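Local coordinates for amine oxidase domain-containing protein (Pyrococcus furiosus, PDB 3NRN) that is of unknown function but binds adenosine monophosphate and is probably an oxidoreductase of the flavin-containing amine oxidase family, at residues A[86-91]-A[287-292]; A[270-275]-A[332-337]; A[295-300]-A[313-318]. One frame throughout, in Å; residues are numbered along the deposited sequence.

Contact 1 (A[86-91]-A[287-292])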
ATOM      1  N   LYS A  86      18.367   1.390   4.545  1.00 33.36           N
ATOM      2  CA  LYS A  86      19.752   1.118   4.182  1.00 36.69           C
ATOM      3  C   LYS A  86      19.882   0.893   2.676  1.00 37.58           C
ATOM      4  O   LYS A  86      18.878   0.766   1.964  1.00 33.60           O
ATOM      5  CB  LYS A  86      20.258  -0.110   4.940  1.00 37.02           C
ATOM      6  CG  LYS A  86      20.288   0.082   6.443  1.00 36.47           C
ATOM      7  CD  LYS A  86      20.903  -1.114   7.139  1.00 43.29           C
ATOM      8  CE  LYS A  86      21.124  -0.816   8.613  1.00 37.84           C
ATOM      9  NZ  LYS A  86      21.806  -1.936   9.313  1.00 44.42           N
ATOM     10  N   ILE A  87      21.121   0.829   2.196  1.00 32.04           N
ATOM     11  CA  ILE A  87      21.380   0.652   0.771  1.00 34.39           C
ATOM     12  C   ILE A  87      22.443  -0.405   0.452  1.00 38.40           C
ATOM     13  O   ILE A  87      23.445  -0.522   1.153  1.00 35.53           O
ATOM     14  CB  ILE A  87      21.810   1.999   0.147  1.00 32.72           C
ATOM     15  CG1 ILE A  87      20.727   3.050   0.412  1.00 30.44           C
ATOM     16  CG2 ILE A  87      22.047   1.836  -1.353  1.00 31.02           C
ATOM     17  CD1 ILE A  87      21.028   4.418  -0.159  1.00 31.98           C
ATOM     18  N   LEU A  88      22.205  -1.174  -0.610  1.00 41.35           N
ATOM     19  CA  LEU A  88      23.135  -2.209  -1.063  1.00 35.76           C
ATOM     20  C   LEU A  88      23.797  -1.692  -2.328  1.00 38.74           C
ATOM     21  O   LEU A  88      23.152  -1.587  -3.368  1.00 36.85           O
ATOM     22  CB  LEU A  88      22.396  -3.514  -1.383  1.00 37.71           C
ATOM     23  CG  LEU A  88      23.220  -4.595  -2.105  1.00 41.68           C
ATOM     24  CD1 LEU A  88      24.442  -4.955  -1.273  1.00 34.31           C
ATOM     25  CD2 LEU A  88      22.364  -5.836  -2.354  1.00 34.12           C
ATOM     26  N   TRP A  89      25.083  -1.375  -2.241  1.00 36.51           N
ATOM     27  CA  TRP A  89      25.811  -0.847  -3.386  1.00 39.16           C
ATOM     28  C   TRP A  89      27.256  -1.326  -3.383  1.00 40.47           C
ATOM     29  O   TRP A  89      27.924  -1.307  -2.351  1.00 37.59           O
ATOM     30  CB  TRP A  89      25.756   0.681  -3.356  1.00 44.37           C
ATOM     31  CG  TRP A  89      26.459   1.367  -4.485  1.00 45.92           C
ATOM     32  CD1 TRP A  89      27.657   2.017  -4.428  1.00 41.25           C
ATOM     33  CD2 TRP A  89      25.985   1.514  -5.830  1.00 47.71           C
ATOM     34  NE1 TRP A  89      27.958   2.565  -5.652  1.00 47.32           N
ATOM     35  CE2 TRP A  89      26.949   2.272  -6.531  1.00 44.08           C
ATOM     36  CE3 TRP A  89      24.839   1.079  -6.510  1.00 47.69           C
ATOM     37  CZ2 TRP A  89      26.803   2.610  -7.882  1.00 44.58           C
ATOM     38  CZ3 TRP A  89      24.692   1.412  -7.859  1.00 53.07           C
ATOM     39  CH2 TRP A  89      25.672   2.172  -8.528  1.00 53.71           C
ATOM     40  N   GLU A  90      27.721  -1.762  -4.550  1.00 40.90           N
ATOM     41  CA  GLU A  90      29.082  -2.262  -4.723  1.00 45.57           C
ATOM     42  C   GLU A  90      29.483  -3.269  -3.647  1.00 45.61           C
ATOM     43  O   GLU A  90      30.569  -3.187  -3.072  1.00 48.21           O
ATOM     44  CB  GLU A  90      30.073  -1.094  -4.759  1.00 39.25           C
ATOM     45  CG  GLU A  90      29.796  -0.109  -5.890  1.00 37.85           C
ATOM     46  CD  GLU A  90      30.801   1.029  -5.951  1.00 46.07           C
ATOM     47  OE1 GLU A  90      31.161   1.576  -4.884  1.00 46.81           O
ATOM     48  OE2 GLU A  90      31.219   1.385  -7.073  1.00 41.50           O
ATOM     49  N   GLY A  91      28.586  -4.210  -3.372  1.00 44.07           N
ATOM     50  CA  GLY A  91      28.860  -5.250  -2.396  1.00 44.85           C
ATOM     51  C   GLY A  91      28.738  -4.923  -0.920  1.00 51.75           C
ATOM     52  O   GLY A  91      29.125  -5.740  -0.086  1.00 58.37           O
ATOM     53  N   VAL A 287      16.038  -2.584   2.886  1.00 31.40           N
ATOM     54  CA  VAL A 287      17.268  -2.404   2.129  1.00 29.10           C
ATOM     55  C   VAL A 287      16.977  -2.142   0.661  1.00 21.54           C
ATOM     56  O   VAL A 287      16.410  -2.989  -0.025  1.00 28.20           O
ATOM     57  CB  VAL A 287      18.183  -3.648   2.225  1.00 29.82           C
ATOM     58  CG1 VAL A 287      19.465  -3.413   1.422  1.00 27.06           C
ATOM     59  CG2 VAL A 287      18.507  -3.946   3.680  1.00 27.11           C
ATOM     60  N   PHE A 288      17.358  -0.962   0.189  1.00 23.70           N
ATOM     61  CA  PHE A 288      17.166  -0.611  -1.210  1.00 29.27           C
ATOM     62  C   PHE A 288      18.265  -1.306  -2.007  1.00 31.12           C
ATOM     63  O   PHE A 288      19.393  -1.425  -1.535  1.00 31.89           O
ATOM     64  CB  PHE A 288      17.241   0.904  -1.384  1.00 26.14           C
ATOM     65  CG  PHE A 288      16.039   1.621  -0.861  1.00 33.56           C
ATOM     66  CD1 PHE A 288      14.854   1.633  -1.589  1.00 33.98           C
ATOM     67  CD2 PHE A 288      16.068   2.246   0.386  1.00 31.30           C
ATOM     68  CE1 PHE A 288      13.710   2.255  -1.084  1.00 35.99           C
ATOM     69  CE2 PHE A 288      14.930   2.870   0.901  1.00 30.88           C
ATOM     70  CZ  PHE A 288      13.749   2.873   0.163  1.00 30.34           C
ATOM     71  N   THR A 289      17.937  -1.763  -3.211  1.00 29.98           N
ATOM     72  CA  THR A 289      18.908  -2.474  -4.033  1.00 26.86           C
ATOM     73  C   THR A 289      19.136  -1.825  -5.396  1.00 29.18           C
ATOM     74  O   THR A 289      18.824  -2.406  -6.434  1.00 29.34           O
ATOM     75  CB  THR A 289      18.464  -3.935  -4.239  1.00 30.58           C
ATOM     76  OG1 THR A 289      17.174  -3.954  -4.863  1.00 29.80           O
ATOM     77  CG2 THR A 289      18.371  -4.661  -2.894  1.00 24.71           C
ATOM     78  N   PRO A 290      19.690  -0.609  -5.406  1.00 25.30           N
ATOM     79  CA  PRO A 290      19.941   0.071  -6.679  1.00 30.11           C
ATOM     80  C   PRO A 290      20.804  -0.795  -7.599  1.00 36.01           C
ATOM     81  O   PRO A 290      21.774  -1.411  -7.155  1.00 36.99           O
ATOM     82  CB  PRO A 290      20.649   1.355  -6.250  1.00 31.95           C
ATOM     83  CG  PRO A 290      21.385   0.929  -5.000  1.00 33.47           C
ATOM     84  CD  PRO A 290      20.338   0.102  -4.287  1.00 27.71           C
ATOM     85  N   GLY A 291      20.434  -0.854  -8.874  1.00 36.09           N
ATOM     86  CA  GLY A 291      21.198  -1.643  -9.822  1.00 37.54           C
ATOM     87  C   GLY A 291      20.614  -3.006 -10.134  1.00 32.70           C
ATOM     88  O   GLY A 291      20.921  -3.570 -11.176  1.00 34.18           O
ATOM     89  N   LEU A 292      19.778  -3.543  -9.248  1.00 33.67           N
ATOM     90  CA  LEU A 292      19.175  -4.860  -9.477  1.00 33.08           C
ATOM     91  C   LEU A 292      17.742  -4.719 -10.000  1.00 29.26           C
ATOM     92  O   LEU A 292      17.166  -3.629  -9.943  1.00 28.42           O
ATOM     93  CB  LEU A 292      19.163  -5.673  -8.174  1.00 28.30           C
ATOM     94  CG  LEU A 292      20.451  -5.781  -7.344  1.00 35.00           C
ATOM     95  CD1 LEU A 292      20.215  -6.772  -6.208  1.00 21.05           C
ATOM     96  CD2 LEU A 292      21.630  -6.237  -8.207  1.00 27.78           C
TER
HETATM   97  O   HOH W   1      22.062  -2.972  -5.208  1.00 26.13           O

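Contact 2 (A[270-275]-A[332-337])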
ATOM      1  N   ILE A 270       6.350  -8.262  -8.383  1.00 24.56           N
ATOM      2  CA  ILE A 270       6.650  -9.623  -7.993  1.00 22.53           C
ATOM      3  C   ILE A 270       7.231  -9.604  -6.595  1.00 26.24           C
ATOM      4  O   ILE A 270       8.081  -8.771  -6.274  1.00 25.08           O
ATOM      5  CB  ILE A 270       7.655 -10.304  -8.971  1.00 25.16           C
ATOM      6  CG1 ILE A 270       7.033 -10.408 -10.367  1.00 30.13           C
ATOM      7  CG2 ILE A 270       8.018 -11.698  -8.462  1.00 25.23           C
ATOM      8  CD1 ILE A 270       7.834 -11.227 -11.360  1.00 30.40           C
ATOM      9  N   LYS A 271       6.743 -10.515  -5.762  1.00 24.03           N
ATOM     10  CA  LYS A 271       7.204 -10.638  -4.390  1.00 29.13           C
ATOM     11  C   LYS A 271       7.954 -11.950  -4.225  1.00 27.94           C
ATOM     12  O   LYS A 271       7.502 -12.999  -4.681  1.00 33.80           O
ATOM     13  CB  LYS A 271       6.019 -10.605  -3.427  1.00 31.33           C
ATOM     14  CG  LYS A 271       5.747  -9.240  -2.815  1.00 34.20           C
ATOM     15  CD  LYS A 271       4.399  -9.211  -2.114  1.00 39.46           C
ATOM     16  CE  LYS A 271       4.269 -10.313  -1.069  1.00 35.01           C
ATOM     17  NZ  LYS A 271       2.856 -10.413  -0.594  1.00 38.34           N
ATOM     18  N   PHE A 272       9.108 -11.877  -3.578  1.00 28.87           N
ATOM     19  CA  PHE A 272       9.931 -13.050  -3.338  1.00 27.79           C
ATOM     20  C   PHE A 272       9.981 -13.331  -1.846  1.00 25.93           C
ATOM     21  O   PHE A 272      10.402 -12.489  -1.058  1.00 34.68           O
ATOM     22  CB  PHE A 272      11.347 -12.815  -3.876  1.00 20.34           C
ATOM     23  CG  PHE A 272      11.408 -12.688  -5.372  1.00 33.20           C
ATOM     24  CD1 PHE A 272      11.605 -13.810  -6.169  1.00 34.29           C
ATOM     25  CD2 PHE A 272      11.225 -11.452  -5.989  1.00 32.62           C
ATOM     26  CE1 PHE A 272      11.619 -13.706  -7.561  1.00 33.05           C
ATOM     27  CE2 PHE A 272      11.236 -11.338  -7.379  1.00 30.78           C
ATOM     28  CZ  PHE A 272      11.433 -12.466  -8.166  1.00 30.29           C
ATOM     29  N   ASN A 273       9.531 -14.516  -1.462  1.00 27.21           N
ATOM     30  CA  ASN A 273       9.544 -14.917  -0.063  1.00 29.36           C
ATOM     31  C   ASN A 273      10.720 -15.885   0.064  1.00 28.10           C
ATOM     32  O   ASN A 273      10.697 -16.968  -0.517  1.00 35.41           O
ATOM     33  CB  ASN A 273       8.220 -15.601   0.283  1.00 24.46           C
ATOM     34  CG  ASN A 273       7.012 -14.697   0.033  1.00 31.48           C
ATOM     35  OD1 ASN A 273       6.733 -13.792   0.815  1.00 30.84           O
ATOM     36  ND2 ASN A 273       6.304 -14.935  -1.068  1.00 21.84           N
ATOM     37  N   LEU A 274      11.743 -15.482   0.813  1.00 28.07           N
ATOM     38  CA  LEU A 274      12.957 -16.281   0.975  1.00 29.73           C
ATOM     39  C   LEU A 274      13.189 -16.765   2.404  1.00 31.32           C
ATOM     40  O   LEU A 274      13.160 -15.978   3.347  1.00 37.55           O
ATOM     41  CB  LEU A 274      14.166 -15.451   0.520  1.00 31.58           C
ATOM     42  CG  LEU A 274      15.542 -16.116   0.430  1.00 29.97           C
ATOM     43  CD1 LEU A 274      15.574 -17.060  -0.764  1.00 31.97           C
ATOM     44  CD2 LEU A 274      16.618 -15.045   0.279  1.00 33.10           C
ATOM     45  N   ALA A 275      13.430 -18.064   2.557  1.00 37.83           N
ATOM     46  CA  ALA A 275      13.676 -18.648   3.876  1.00 39.68           C
ATOM     47  C   ALA A 275      15.176 -18.806   4.111  1.00 44.17           C
ATOM     48  O   ALA A 275      15.785 -19.775   3.660  1.00 49.39           O
ATOM     49  CB  ALA A 275      12.984 -20.001   3.985  1.00 41.95           C
ATOM     50  N   LYS A 332      15.365 -14.224 -12.574  1.00 30.77           N
ATOM     51  CA  LYS A 332      16.377 -13.210 -12.309  1.00 27.38           C
ATOM     52  C   LYS A 332      16.260 -12.787 -10.854  1.00 34.97           C
ATOM     53  O   LYS A 332      17.255 -12.418 -10.225  1.00 31.29           O
ATOM     54  CB  LYS A 332      16.170 -11.996 -13.219  1.00 38.06           C
ATOM     55  CG  LYS A 332      17.286 -10.962 -13.160  1.00 38.36           C
ATOM     56  CD  LYS A 332      18.603 -11.548 -13.651  1.00 56.11           C
ATOM     57  CE  LYS A 332      19.716 -10.511 -13.646  1.00 59.08           C
ATOM     58  NZ  LYS A 332      21.017 -11.090 -14.095  1.00 64.82           N
ATOM     59  N   GLY A 333      15.039 -12.851 -10.324  1.00 29.68           N
ATOM     60  CA  GLY A 333      14.806 -12.468  -8.945  1.00 25.06           C
ATOM     61  C   GLY A 333      15.487 -13.410  -7.974  1.00 32.61           C
ATOM     62  O   GLY A 333      16.181 -12.972  -7.059  1.00 30.62           O
ATOM     63  N   TRP A 334      15.293 -14.709  -8.169  1.00 27.95           N
ATOM     64  CA  TRP A 334      15.915 -15.695  -7.291  1.00 37.94           C
ATOM     65  C   TRP A 334      17.441 -15.682  -7.471  1.00 37.90           C
ATOM     66  O   TRP A 334      18.191 -15.965  -6.536  1.00 42.06           O
ATOM     67  CB  TRP A 334      15.358 -17.091  -7.584  1.00 30.03           C
ATOM     68  CG  TRP A 334      13.896 -17.272  -7.244  1.00 33.46           C
ATOM     69  CD1 TRP A 334      12.913 -17.702  -8.085  1.00 29.13           C
ATOM     70  CD2 TRP A 334      13.276 -17.109  -5.954  1.00 23.89           C
ATOM     71  NE1 TRP A 334      11.726 -17.826  -7.406  1.00 30.45           N
ATOM     72  CE2 TRP A 334      11.918 -17.469  -6.096  1.00 30.72           C
ATOM     73  CE3 TRP A 334      13.738 -16.698  -4.695  1.00 26.29           C
ATOM     74  CZ2 TRP A 334      11.011 -17.432  -5.026  1.00 27.96           C
ATOM     75  CZ3 TRP A 334      12.837 -16.662  -3.627  1.00 23.30           C
ATOM     76  CH2 TRP A 334      11.487 -17.028  -3.804  1.00 23.58           C
ATOM     77  N   GLU A 335      17.893 -15.350  -8.676  1.00 38.98           N
ATOM     78  CA  GLU A 335      19.322 -15.287  -8.962  1.00 42.78           C
ATOM     79  C   GLU A 335      19.995 -14.204  -8.114  1.00 44.89           C
ATOM     80  O   GLU A 335      21.036 -14.440  -7.500  1.00 35.34           O
ATOM     81  CB  GLU A 335      19.556 -14.981 -10.445  1.00 41.90           C
ATOM     82  CG  GLU A 335      21.016 -14.703 -10.790  1.00 51.79           C
ATOM     83  CD  GLU A 335      21.177 -13.850 -12.038  1.00 61.24           C
ATOM     84  OE1 GLU A 335      20.887 -14.342 -13.150  1.00 66.06           O
ATOM     85  OE2 GLU A 335      21.591 -12.677 -11.902  1.00 65.48           O
ATOM     86  N   GLU A 336      19.403 -13.013  -8.090  1.00 41.79           N
ATOM     87  CA  GLU A 336      19.963 -11.905  -7.320  1.00 33.21           C
ATOM     88  C   GLU A 336      19.927 -12.210  -5.828  1.00 36.77           C
ATOM     89  O   GLU A 336      20.843 -11.841  -5.092  1.00 36.40           O
ATOM     90  CB  GLU A 336      19.191 -10.613  -7.608  1.00 32.79           C
ATOM     91  CG  GLU A 336      19.174 -10.222  -9.080  1.00 30.41           C
ATOM     92  CD  GLU A 336      18.360  -8.975  -9.353  1.00 28.81           C
ATOM     93  OE1 GLU A 336      17.256  -8.848  -8.784  1.00 32.13           O
ATOM     94  OE2 GLU A 336      18.814  -8.124 -10.144  1.00 45.36           O
ATOM     95  N   LEU A 337      18.871 -12.886  -5.386  1.00 33.06           N
ATOM     96  CA  LEU A 337      18.733 -13.240  -3.980  1.00 33.98           C
ATOM     97  C   LEU A 337      19.737 -14.320  -3.589  1.00 35.45           C
ATOM     98  O   LEU A 337      20.204 -14.359  -2.453  1.00 36.49           O
ATOM     99  CB  LEU A 337      17.301 -13.705  -3.684  1.00 33.07           C
ATOM    100  CG  LEU A 337      16.238 -12.596  -3.671  1.00 36.64           C
ATOM    101  CD1 LEU A 337      14.849 -13.188  -3.437  1.00 30.65           C
ATOM    102  CD2 LEU A 337      16.571 -11.596  -2.574  1.00 35.67           C
TER

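Contact 3 (A[295-300]-A[313-318])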
ATOM      1  N   ASN A 295      13.885  -4.260  -6.275  1.00 25.96           N
ATOM      2  CA  ASN A 295      13.966  -2.860  -5.862  1.00 22.18           C
ATOM      3  C   ASN A 295      14.393  -2.690  -4.415  1.00 24.34           C
ATOM      4  O   ASN A 295      14.944  -1.649  -4.034  1.00 24.88           O
ATOM      5  CB  ASN A 295      12.610  -2.184  -6.074  1.00 29.57           C
ATOM      6  CG  ASN A 295      12.158  -2.241  -7.513  1.00 29.10           C
ATOM      7  OD1 ASN A 295      11.025  -2.616  -7.804  1.00 25.66           O
ATOM      8  ND2 ASN A 295      13.047  -1.870  -8.424  1.00 28.32           N
ATOM      9  N   GLY A 296      14.125  -3.714  -3.612  1.00 23.93           N
ATOM     10  CA  GLY A 296      14.488  -3.671  -2.210  1.00 21.32           C
ATOM     11  C   GLY A 296      13.916  -4.861  -1.473  1.00 27.62           C
ATOM     12  O   GLY A 296      13.142  -5.636  -2.038  1.00 31.45           O
ATOM     13  N   PHE A 297      14.298  -5.022  -0.212  1.00 27.90           N
ATOM     14  CA  PHE A 297      13.786  -6.131   0.575  1.00 24.52           C
ATOM     15  C   PHE A 297      13.774  -5.795   2.057  1.00 26.12           C
ATOM     16  O   PHE A 297      14.444  -4.860   2.494  1.00 23.73           O
ATOM     17  CB  PHE A 297      14.610  -7.402   0.313  1.00 34.52           C
ATOM     18  CG  PHE A 297      16.064  -7.294   0.706  1.00 35.50           C
ATOM     19  CD1 PHE A 297      16.464  -7.492   2.026  1.00 32.53           C
ATOM     20  CD2 PHE A 297      17.036  -7.005  -0.251  1.00 41.54           C
ATOM     21  CE1 PHE A 297      17.807  -7.410   2.389  1.00 30.65           C
ATOM     22  CE2 PHE A 297      18.384  -6.918   0.099  1.00 35.90           C
ATOM     23  CZ  PHE A 297      18.770  -7.122   1.426  1.00 35.32           C
ATOM     24  N   ASN A 298      12.986  -6.550   2.816  1.00 22.65           N
ATOM     25  CA  ASN A 298      12.886  -6.354   4.253  1.00 30.30           C
ATOM     26  C   ASN A 298      12.961  -7.712   4.946  1.00 33.62           C
ATOM     27  O   ASN A 298      13.100  -8.746   4.285  1.00 30.92           O
ATOM     28  CB  ASN A 298      11.572  -5.628   4.606  1.00 26.67           C
ATOM     29  CG  ASN A 298      10.357  -6.556   4.622  1.00 18.99           C
ATOM     30  OD1 ASN A 298      10.316  -7.564   3.925  1.00 28.00           O
ATOM     31  ND2 ASN A 298       9.353  -6.197   5.418  1.00 24.55           N
ATOM     32  N   GLU A 299      12.873  -7.700   6.271  1.00 33.16           N
ATOM     33  CA  GLU A 299      12.939  -8.920   7.074  1.00 39.00           C
ATOM     34  C   GLU A 299      11.879  -8.813   8.173  1.00 38.55           C
ATOM     35  O   GLU A 299      12.189  -8.531   9.331  1.00 39.06           O
ATOM     36  CB  GLU A 299      14.343  -9.044   7.672  1.00 35.31           C
ATOM     37  CG  GLU A 299      14.580 -10.259   8.545  1.00 43.53           C
ATOM     38  CD  GLU A 299      16.051 -10.423   8.893  1.00 43.70           C
ATOM     39  OE1 GLU A 299      16.741 -11.229   8.234  1.00 47.96           O
ATOM     40  OE2 GLU A 299      16.522  -9.730   9.815  1.00 45.32           O
ATOM     41  N   PRO A 300      10.608  -9.057   7.818  1.00 38.88           N
ATOM     42  CA  PRO A 300       9.468  -8.985   8.741  1.00 38.30           C
ATOM     43  C   PRO A 300       9.594  -9.734  10.067  1.00 38.70           C
ATOM     44  O   PRO A 300       9.066  -9.280  11.083  1.00 34.75           O
ATOM     45  CB  PRO A 300       8.296  -9.474   7.883  1.00 32.15           C
ATOM     46  CG  PRO A 300       8.944 -10.406   6.916  1.00 35.11           C
ATOM     47  CD  PRO A 300      10.211  -9.678   6.541  1.00 34.48           C
ATOM     48  N   THR A 313      14.745 -17.346   9.108  1.00 50.54           N
ATOM     49  CA  THR A 313      14.446 -15.927   9.063  1.00 47.51           C
ATOM     50  C   THR A 313      13.650 -15.743   7.773  1.00 47.69           C
ATOM     51  O   THR A 313      13.916 -16.416   6.775  1.00 42.90           O
ATOM     52  CB  THR A 313      15.723 -15.081   8.993  1.00 50.06           C
ATOM     53  OG1 THR A 313      16.566 -15.390  10.109  1.00 68.07           O
ATOM     54  CG2 THR A 313      15.376 -13.607   9.021  1.00 50.17           C
ATOM     55  N   LEU A 314      12.667 -14.851   7.801  1.00 37.86           N
ATOM     56  CA  LEU A 314      11.842 -14.603   6.631  1.00 34.09           C
ATOM     57  C   LEU A 314      12.267 -13.322   5.920  1.00 35.47           C
ATOM     58  O   LEU A 314      12.281 -12.247   6.510  1.00 27.51           O
ATOM     59  CB  LEU A 314      10.365 -14.526   7.040  1.00 34.75           C
ATOM     60  CG  LEU A 314       9.323 -14.137   5.984  1.00 36.25           C
ATOM     61  CD1 LEU A 314       9.514 -14.967   4.723  1.00 28.21           C
ATOM     62  CD2 LEU A 314       7.920 -14.339   6.556  1.00 27.07           C
ATOM     63  N   ILE A 315      12.639 -13.454   4.651  1.00 35.54           N
ATOM     64  CA  ILE A 315      13.052 -12.311   3.846  1.00 27.86           C
ATOM     65  C   ILE A 315      12.022 -12.112   2.740  1.00 32.78           C
ATOM     66  O   ILE A 315      11.616 -13.072   2.085  1.00 25.76           O
ATOM     67  CB  ILE A 315      14.436 -12.548   3.192  1.00 32.43           C
ATOM     68  CG1 ILE A 315      15.533 -12.509   4.258  1.00 23.61           C
ATOM     69  CG2 ILE A 315      14.691 -11.498   2.098  1.00 31.86           C
ATOM     70  CD1 ILE A 315      15.734 -11.151   4.890  1.00 32.64           C
HETATM   71  N   MSE A 316      11.591 -10.870   2.544  1.00 30.35           N
HETATM   72  CA  MSE A 316      10.621 -10.556   1.498  1.00 28.84           C
HETATM   73  C   MSE A 316      11.203  -9.473   0.608  1.00 32.69           C
HETATM   74  O   MSE A 316      11.570  -8.400   1.089  1.00 31.42           O
HETATM   75  CB  MSE A 316       9.293 -10.061   2.095  1.00 35.41           C
HETATM   76  CG  MSE A 316       8.407 -11.135   2.748  1.00 24.80           C
HETATM   77 SE   MSE A 316       6.805 -10.428   3.275  1.00 22.72          SE
HETATM   78  CE  MSE A 316       5.980 -11.847   3.932  1.00 21.15           C
ATOM     79  N   ALA A 317      11.295  -9.760  -0.686  1.00 29.45           N
ATOM     80  CA  ALA A 317      11.834  -8.803  -1.641  1.00 25.21           C
ATOM     81  C   ALA A 317      10.747  -8.388  -2.615  1.00 25.08           C
ATOM     82  O   ALA A 317       9.897  -9.194  -2.999  1.00 23.81           O
ATOM     83  CB  ALA A 317      13.012  -9.413  -2.403  1.00 24.26           C
ATOM     84  N   HIS A 318      10.794  -7.127  -3.022  1.00 24.61           N
ATOM     85  CA  HIS A 318       9.818  -6.563  -3.944  1.00 24.31           C
ATOM     86  C   HIS A 318      10.487  -6.224  -5.264  1.00 24.00           C
ATOM     87  O   HIS A 318      11.585  -5.677  -5.285  1.00 21.17           O
ATOM     88  CB  HIS A 318       9.210  -5.295  -3.330  1.00 25.52           C
ATOM     89  CG  HIS A 318       8.318  -4.529  -4.259  1.00 27.70           C
ATOM     90  ND1 HIS A 318       8.802  -3.755  -5.291  1.00 34.33           N
ATOM     91  CD2 HIS A 318       6.970  -4.408  -4.301  1.00 31.24           C
ATOM     92  CE1 HIS A 318       7.792  -3.187  -5.926  1.00 25.94           C
ATOM     93  NE2 HIS A 318       6.669  -3.568  -5.344  1.00 31.32           N
TER

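Contact 1 (A[86-91]-A[287-292])
The carbonyl oxygen of Lys86 is held by two neighbouring residues of segment 287-292. Its main bond comes from the N-H of Phe288, with Phe288 N 2.9 Å from Lys86 O and an almost straight 170° at the hydrogen; a weaker CA-H...O contact from Val287 supports it. For Phe288, chi1 of -73° sets CG beside the backbone N, on the side of this oxygen, and the ring edge then comes near it, Phe288 CD2 lying 3.5 Å from Lys86 O. Phe288 answers with its own carbonyl: Leu88 N lies 3.0 Å from Phe288 O, nearly along the C=O axis. Phe288 thus bonds to the residues before and after Ile87, as in any parallel pair.

Pro290 ends the pairing, since it has no N-H to offer, and the chains diverge there. Its ring instead wedges between hydrophobic groups. Ile87 crosses it at about a right angle, CG2 lying 3.8 Å from Pro290 CD, while the Trp89 indole meets it obliquely, CE3 being 3.8 Å from Pro290 CG. Phe102 and Phe143 pack edge-to-face with the same indole. The Val287 and Leu88 side chains also meet, Val287 CG1 standing 4.1 Å from Leu88 CB. Beyond Pro290 the chain reverses in a type II turn from Thr289 to Leu292, whose third residue, Gly291, adopts a positive phi that a side chain would hinder.

Strand 86-89 is thereby added, in parallel, to strand 286-288 of the mixed, otherwise antiparallel sheet in this amine oxidase-like fold.

Contact 2 (A[270-275]-A[332-337])
The aromatic ring of Phe272 fills the hollow that Gly333 leaves on helix 326-340. Phe272 CZ sits 3.5 Å from Gly333 CA, and a beta carbon here would clash with the ring where it now lies, so glycine suits the position. The next helix residue walls the hollow: the indole of Trp334 receives the edge of Phe272 on its face in a T-shaped stack, the six-membered rings 5.0 Å apart between centroids and their planes at 85°. Phe272 CD1 points at the middle of the indole, 3.6 Å above its plane. Leu337, one turn after Gly333, closes in with CD1 at 3.5 Å from Phe272 CB. Leu274 then slides past Trp334 in the opposite direction, CD1 being 4.0 Å from Trp334 CZ3. At the indole rim, Trp334 CH2 meets Asn273 O in the ring plane at 3.4 Å. Pro346 and Ala349 of strand 345-351 also touch Trp334.

The axes of 332-337 and 270-275 pass 9.7 Å apart, at -41°. No hydrogen bond joins the two segments: this face of the helix meets the strand through an apolar contact that depends on complementary shape, with the T-shaped stack adding a weak electrostatic term.

Contact 3 (A[295-300]-A[313-318])
The side chains of Asn295 and His318 cross obliquely, the amide plane turned 40° from the imidazole. Asn295 OD1 lies at the edge of the imidazole, in its plane, 3.5 Å from His318 ND1; its hydrogen bond is made to the backbone N of Ala320. The firm link between the two residues is through the main chain, with Asn295 N 2.9 Å from His318 O. Trp154 packs edge-to-face with the imidazole.

Further along, Phe297 and Ala317 form a non-hydrogen-bonded pair, CB to CB 3.7 Å. A small alanine suits a place where the chains come so near. A chi1 of 62° sets Phe297 CG between the backbone N and the carbonyl carbon; the ring beyond it leads away from strand 312-320 and packs on Val287. Asn298 and Met316, a selenomethionine here, lie side by side, pointing the same way. Asn298 OD1 is 3.3 Å from Met316 CB, while Asn298 N donates to Met316 O at 2.9 Å and ND2 reaches Leu54 O. Pro300 crosses Leu314 at about a right angle, its CG 3.9 Å from Leu314 CG, and the same CG comes within 4.2 Å of Met316 SE.

Glu299 runs out extended, CG anti to the backbone N, and passes Ile315 at a slant, its CB 3.8 Å from Ile315 CD1. Its buried carboxylate is met by the backbone N-H groups of Arg281, Ile282 and Gly283. An alanine here would probably leave those three amides without their acceptor and the loop at 281-283 less firmly held.

Strands 296-298 and 312-320 thus form an antiparallel pair zipped by backbone bonds, while the buried carboxylate of Glu299, if charged, would be stabilised by the three backbone N-H groups of the neighbouring loop.

How the contacts relate
From the N terminus, strand 86-89 comes first and waits almost two hundred residues for its partner, so contact 1 closes a very long loop at 287-292. Segment 270-275 begins inside that loop and meets its helix only at 332-337; contact 2 therefore crosses contact 1. Contact 3 opens after contact 1 has closed and lies wholly within the span of contact 2, joining successive strands of an antiparallel meander. Neighbouring strands connect them: Val287 pairs with Phe297, and Leu274 with Ile315. Leu292 also packs on Glu336, where contacts 1 and 2 touch. Together they tie the mixed sheet from strand 86-89 through to strand 269-277 and its covering helix.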